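Local coordinates for ThiJ/PfpI family protein (PDB 3EWN) that is of unknown function but belongs to the DJ-1/PfpI family, whose relatives include hydrolytic, hydratase and stress-protective proteins, at residues M34-M37 and D38-P42; G79-P82 and R83-V87; T217-A220 and H221-T224. All coordinates share one frame; numbering follows the deposited sequence.

Contact 1: residues M34-M37 and D38-P42; sequences MTVM and DLVGP
Asp38 folds back over Thr35 at the first turn of helix 36-46, and the pair shows how a buried acid can lie against the residue that opens its helix. Asp38 CB lies 3.0 Å from Thr35 O, the same oxygen that accepts a hydrogen bond from Asp38 N at 2.9 Å, from above the carbonyl plane. With chi1 at -73°, the carboxylate swings to the side of its own backbone N, and OD1 comes to rest against the Thr35 methyl, 3.5 Å from CG2. The two side chains cross at a slant, so that apolar carbon of Thr35 backs one carboxylate oxygen while Asp38 OD2 accepts a weak hydrogen bond from Gly92 N. Thr35 OG1 is engaged elsewhere, by Asp67 and a bound glycerol.

Met37, a selenomethionine, runs along the helix. Its chain bends at chi2, carrying Met37 CE to 3.7 Å from Gly41 CA, one turn on, while Met37 O accepts a hydrogen bond from Gly41 N at 3.0 Å. Leu39 points elsewhere: CD2 meets CE of the selenomethionine Met34 at 3.9 Å, an apolar bridge from the incoming loop to the helix. In the backbone, Val36 O serves two donors, Leu39 N and Val40 N, of which the second is nearly straight at 172°.

Asp38 touches Cys124, just after strand 119-123, where DJ-1 relatives carry the nucleophile-elbow cysteine; Asp38 is probably the counterpart of the acid beside it in those relatives. The helix belongs to the beta-alpha-beta unit of strands 25-29 and 53-58, with Leu39 and Pro42 on Met28 of strand 25-29, Met34 and Val36 on Ile72 of strand 71-73, Met37 on Leu179 of helix 177-189, and Met37 and Val40 packed against their counterparts in the second subunit.

Contact 2: residues G79-P82 and R83-V87; sequences GTCP and RDLTV
The pyrrolidine ring of Pro82 meets Leu85 through one corner, its CB 4.0 Å from CD2 of Leu85. The peptide carbonyl of Pro82 lies beside the fork of the leucine, Pro82 O 3.9 Å from Leu85 CG. Leu85 carries its CG beside its own backbone N (chi1 -57°), an orientation that turns both methyls back to the residues before the bend: CD2 to the proline, CD1 to the sulfur of Cys81. There Cys81 SG and Leu85 CD1 are 4.2 Å apart, a loose apolar touch. Cys81 SG stands anti to the backbone N at 178°, extended into the interior beside Ala27 of strand 25-29 and Phe109 of helix 104-114.

Polar partners come from outside: Asp84 OD1 forms a salt bridge with Arg116 NE, and Arg113 reaches in to two successive carbonyls, NE donating to Pro82 O and NH2 to Cys81 O. From Leu85 on, the backbone is hydrogen-bonded to neighbouring chain, Leu85 to Lys118 and Val87 to Gln25 and Ala27.

No hydrogen bond joins 79-82 to 83-87 in this loop leading into strand 87-90. The chemistry divides accordingly: Cys81 and Leu85 are buried and pack on strand 25-29 and helix 104-114, whereas the carbonyl oxygens of Cys81, Pro82 and Arg83 accept bonds from the side chains of Arg113 and Arg116.

Contact 3: residues T217-A220 and H221-T224; sequences TAPA and HVRT
Pro219 O is gripped by two backbone donors, Arg223 N at 3.0 Å and, weakly, Val222 N at 2.9 Å. This is the opening turn of helix 220-229, with Pro219 at the N-cap position, and it illustrates how the residues before a helix can be tied to its first turn by a side chain as well as by backbone. The Arg223 bond is close to straight, 166° at the hydrogen. One residue further on, Ala220 O receives Thr224 N; Thr224 OG1 also lies 3.0 Å from Ala220 O, but where its proton goes is unsettled.

Arg223 supplies the side-chain tie. After an extended start the chain bends at chi3 (54°), which brings the guanidinium back past Ala220 to the loop. Arg223 NH1 donates to Ala218 O at 3.2 Å; the oxygen lies near the guanidinium plane, though the donor sits above the plane of that carbonyl. Ala220 O lies over one face of the group, and Ala220 CB is 3.6 Å from NH2 of Arg223. Ala218 O is thus bonded by a residue five places later.

On another side of the turn, Pro219 and Val222 lie alongside each other, CD of the proline meeting CG2 of the valine at 3.9 Å. The second subunit packs here, with its Glu196 against Pro219 and Val222, its Leu200 against Ala218 and its Met15 against His221.

With CG of His221 between its backbone N and carbonyl carbon (chi1 50°), the imidazole turns back to lie against the proline. A CH-pi contact results: Pro219 CB sits over the ring face, offset toward the rim, 3.7 Å from the ring centroid and 3.4 Å from NE2 of His221.

The three local contacts form a series from core to periphery. Contact 1 is buried near the middle of the chain; contacts 2 and 3 are only partly buried and lie on opposite sides of its centre, about 42 Å apart between centres. Contacts 1 and 3 are both helix starts built on backbone carbonyls, and both meet the second subunit, but the first places an acid beside threonine among apolar neighbours, whereas the last uses arginine and a proline-histidine contact. Contact 2 has no hydrogen bond of its own and relies on partners in other elements. Strand 25-29 is common ground for contacts 1 and 2, whose nearest atoms are about 8 Å apart.

Contact 1: residues M34-M37 and D38-P42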
# COMPACT_ATOMS: atom_id res chain seq x y z
N MSE A 34 -2.82 5.22 12.34
CA MSE A 34 -1.63 4.86 11.58
C MSE A 34 -1.86 5.21 10.11
O MSE A 34 -3.00 5.34 9.68
CB MSE A 34 -1.37 3.37 11.70
CG MSE A 34 -2.42 2.51 11.02
SE MSE A 34 -2.01 0.65 11.07
CE MSE A 34 -3.67 -0.03 10.44
N THR A 35 -0.78 5.39 9.36
CA THR A 35 -0.89 5.68 7.94
C THR A 35 -0.92 4.27 7.36
O THR A 35 0.06 3.55 7.42
CB THR A 35 0.35 6.45 7.42
OG1 THR A 35 0.44 7.71 8.09
CG2 THR A 35 0.24 6.69 5.91
N VAL A 36 -2.06 3.88 6.79
CA VAL A 36 -2.19 2.51 6.29
C VAL A 36 -1.17 2.06 5.26
O VAL A 36 -0.75 0.90 5.28
CB VAL A 36 -3.64 2.24 5.79
CG1 VAL A 36 -3.87 2.86 4.43
CG2 VAL A 36 -3.90 0.74 5.78
N MSE A 37 -0.73 2.94 4.37
CA MSE A 37 0.27 2.55 3.37
C MSE A 37 1.55 2.09 4.08
O MSE A 37 2.29 1.25 3.57
CB MSE A 37 0.57 3.73 2.43
CG MSE A 37 1.57 3.43 1.31
SE MSE A 37 1.17 1.92 0.16
CE MSE A 37 2.95 1.53 -0.37
N ASP A 38 1.81 2.65 5.26
CA ASP A 38 3.00 2.28 6.03
C ASP A 38 2.98 0.80 6.36
O ASP A 38 4.02 0.15 6.42
CB ASP A 38 3.05 3.07 7.34
CG ASP A 38 3.41 4.51 7.14
OD1 ASP A 38 3.34 4.98 5.98
OD2 ASP A 38 3.77 5.17 8.14
N LEU A 39 1.78 0.28 6.59
CA LEU A 39 1.58 -1.12 6.92
C LEU A 39 1.51 -2.01 5.68
O LEU A 39 2.19 -3.03 5.60
CB LEU A 39 0.28 -1.29 7.71
CG LEU A 39 -0.21 -2.71 7.99
CD1 LEU A 39 0.70 -3.38 9.00
CD2 LEU A 39 -1.63 -2.67 8.51
N VAL A 40 0.70 -1.59 4.71
CA VAL A 40 0.48 -2.37 3.49
C VAL A 40 1.65 -2.50 2.51
O VAL A 40 1.77 -3.53 1.84
CB VAL A 40 -0.78 -1.85 2.76
CG1 VAL A 40 -0.95 -2.55 1.42
CG2 VAL A 40 -2.00 -2.10 3.64
N GLY A 41 2.49 -1.48 2.40
CA GLY A 41 3.63 -1.59 1.50
C GLY A 41 4.40 -2.82 1.95
O GLY A 41 4.66 -3.73 1.17
N PRO A 42 4.80 -2.86 3.23
CA PRO A 42 5.55 -4.01 3.74
C PRO A 42 4.70 -5.29 3.72
O PRO A 42 5.19 -6.36 3.37
CB PRO A 42 5.91 -3.59 5.16
CG PRO A 42 6.06 -2.11 5.03
CD PRO A 42 4.88 -1.73 4.17

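Contact 2: residues G79-P82 and R83-V87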
# COMPACT_ATOMS: atom_id res chain seq x y z
N GLY A 79 -1.19 -9.79 24.07
CA GLY A 79 -1.19 -11.02 24.84
C GLY A 79 -1.16 -12.29 24.01
O GLY A 79 -0.56 -13.28 24.43
N THR A 80 -1.80 -12.28 22.85
CA THR A 80 -1.82 -13.48 22.01
C THR A 80 -0.72 -13.52 20.94
O THR A 80 -0.57 -14.52 20.24
CB THR A 80 -3.19 -13.67 21.33
OG1 THR A 80 -3.48 -12.54 20.49
CG2 THR A 80 -4.29 -13.80 22.39
N CYS A 81 0.03 -12.43 20.81
CA CYS A 81 1.11 -12.40 19.83
C CYS A 81 2.23 -13.32 20.32
O CYS A 81 2.58 -13.29 21.50
CB CYS A 81 1.66 -10.98 19.68
SG CYS A 81 3.05 -10.83 18.53
N PRO A 82 2.80 -14.16 19.44
CA PRO A 82 3.88 -15.06 19.84
C PRO A 82 5.01 -14.33 20.57
O PRO A 82 5.27 -13.15 20.31
CB PRO A 82 4.34 -15.65 18.52
CG PRO A 82 3.06 -15.76 17.75
CD PRO A 82 2.38 -14.43 18.05
N ARG A 83 5.67 -15.03 21.48
CA ARG A 83 6.77 -14.45 22.26
C ARG A 83 8.05 -14.26 21.45
O ARG A 83 8.73 -13.24 21.59
CB ARG A 83 7.07 -15.35 23.47
CG ARG A 83 5.99 -15.36 24.53
CD ARG A 83 6.30 -14.37 25.64
NE ARG A 83 7.57 -14.68 26.29
CZ ARG A 83 8.17 -13.90 27.18
NH1 ARG A 83 7.62 -12.75 27.54
NH2 ARG A 83 9.33 -14.27 27.72
N ASP A 84 8.40 -15.25 20.63
CA ASP A 84 9.60 -15.18 19.81
C ASP A 84 9.21 -14.98 18.35
O ASP A 84 8.50 -15.80 17.77
CB ASP A 84 10.43 -16.46 19.96
CG ASP A 84 10.83 -16.73 21.40
OD1 ASP A 84 10.70 -15.82 22.25
OD2 ASP A 84 11.28 -17.86 21.69
N LEU A 85 9.68 -13.88 17.76
CA LEU A 85 9.35 -13.54 16.38
C LEU A 85 10.54 -13.46 15.45
O LEU A 85 11.67 -13.23 15.88
CB LEU A 85 8.64 -12.18 16.36
CG LEU A 85 7.38 -12.04 17.20
CD1 LEU A 85 7.09 -10.56 17.45
CD2 LEU A 85 6.21 -12.72 16.50
N THR A 86 10.29 -13.65 14.16
CA THR A 86 11.34 -13.54 13.16
C THR A 86 11.45 -12.04 12.89
O THR A 86 12.55 -11.49 12.78
CB THR A 86 10.94 -14.23 11.84
OG1 THR A 86 10.60 -15.60 12.11
CG2 THR A 86 12.10 -14.19 10.85
N VAL A 87 10.30 -11.39 12.82
CA VAL A 87 10.25 -9.95 12.57
C VAL A 87 9.22 -9.20 13.41
O VAL A 87 8.08 -9.64 13.54
CB VAL A 87 9.92 -9.65 11.09
CG1 VAL A 87 9.88 -8.13 10.87
CG2 VAL A 87 10.95 -10.29 10.18

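Contact 3: residues T217-A220 and H221-T224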
# COMPACT_ATOMS: atom_id res chain seq x y z
N THR A 217 14.57 17.12 -4.82
CA THR A 217 14.07 17.31 -6.18
C THR A 217 12.73 18.03 -6.22
O THR A 217 12.32 18.52 -7.27
CB THR A 217 13.91 15.97 -6.93
OG1 THR A 217 12.92 15.16 -6.27
CG2 THR A 217 15.23 15.22 -6.97
N ALA A 218 12.04 18.10 -5.09
CA ALA A 218 10.75 18.76 -5.02
C ALA A 218 10.93 20.26 -5.21
O ALA A 218 11.97 20.82 -4.83
CB ALA A 218 10.09 18.48 -3.68
N PRO A 219 9.94 20.93 -5.81
CA PRO A 219 10.03 22.38 -6.02
C PRO A 219 10.23 23.05 -4.67
O PRO A 219 9.66 22.61 -3.67
CB PRO A 219 8.67 22.73 -6.63
CG PRO A 219 8.30 21.47 -7.37
CD PRO A 219 8.70 20.39 -6.40
N ALA A 220 11.04 24.11 -4.62
CA ALA A 220 11.28 24.80 -3.37
C ALA A 220 9.99 25.17 -2.64
O ALA A 220 9.89 25.03 -1.42
CB ALA A 220 12.14 26.04 -3.61
N HIS A 221 9.00 25.66 -3.38
CA HIS A 221 7.74 26.05 -2.75
C HIS A 221 6.97 24.87 -2.16
O HIS A 221 6.22 25.03 -1.20
CB HIS A 221 6.87 26.85 -3.74
CG HIS A 221 6.70 26.19 -5.07
ND1 HIS A 221 5.62 25.39 -5.37
CD2 HIS A 221 7.44 26.25 -6.20
CE1 HIS A 221 5.71 24.98 -6.63
NE2 HIS A 221 6.81 25.49 -7.15
N VAL A 222 7.16 23.69 -2.73
CA VAL A 222 6.49 22.50 -2.21
C VAL A 222 7.19 22.09 -0.91
O VAL A 222 6.54 21.75 0.08
CB VAL A 222 6.52 21.35 -3.23
CG1 VAL A 222 6.05 20.04 -2.58
CG2 VAL A 222 5.62 21.68 -4.41
N ARG A 223 8.52 22.12 -0.93
CA ARG A 223 9.28 21.76 0.26
C ARG A 223 8.92 22.69 1.41
O ARG A 223 8.59 22.24 2.51
CB ARG A 223 10.79 21.85 -0.03
CG ARG A 223 11.65 21.61 1.20
CD ARG A 223 13.13 21.47 0.87
NE ARG A 223 13.65 22.60 0.10
CZ ARG A 223 13.67 22.66 -1.22
NH1 ARG A 223 13.20 21.65 -1.94
NH2 ARG A 223 14.18 23.72 -1.84
N THR A 224 8.96 23.99 1.15
CA THR A 224 8.64 25.01 2.14
C THR A 224 7.23 24.83 2.72
O THR A 224 7.03 24.92 3.93
CB THR A 224 8.73 26.43 1.52
OG1 THR A 224 10.07 26.68 1.11
CG2 THR A 224 8.30 27.49 2.54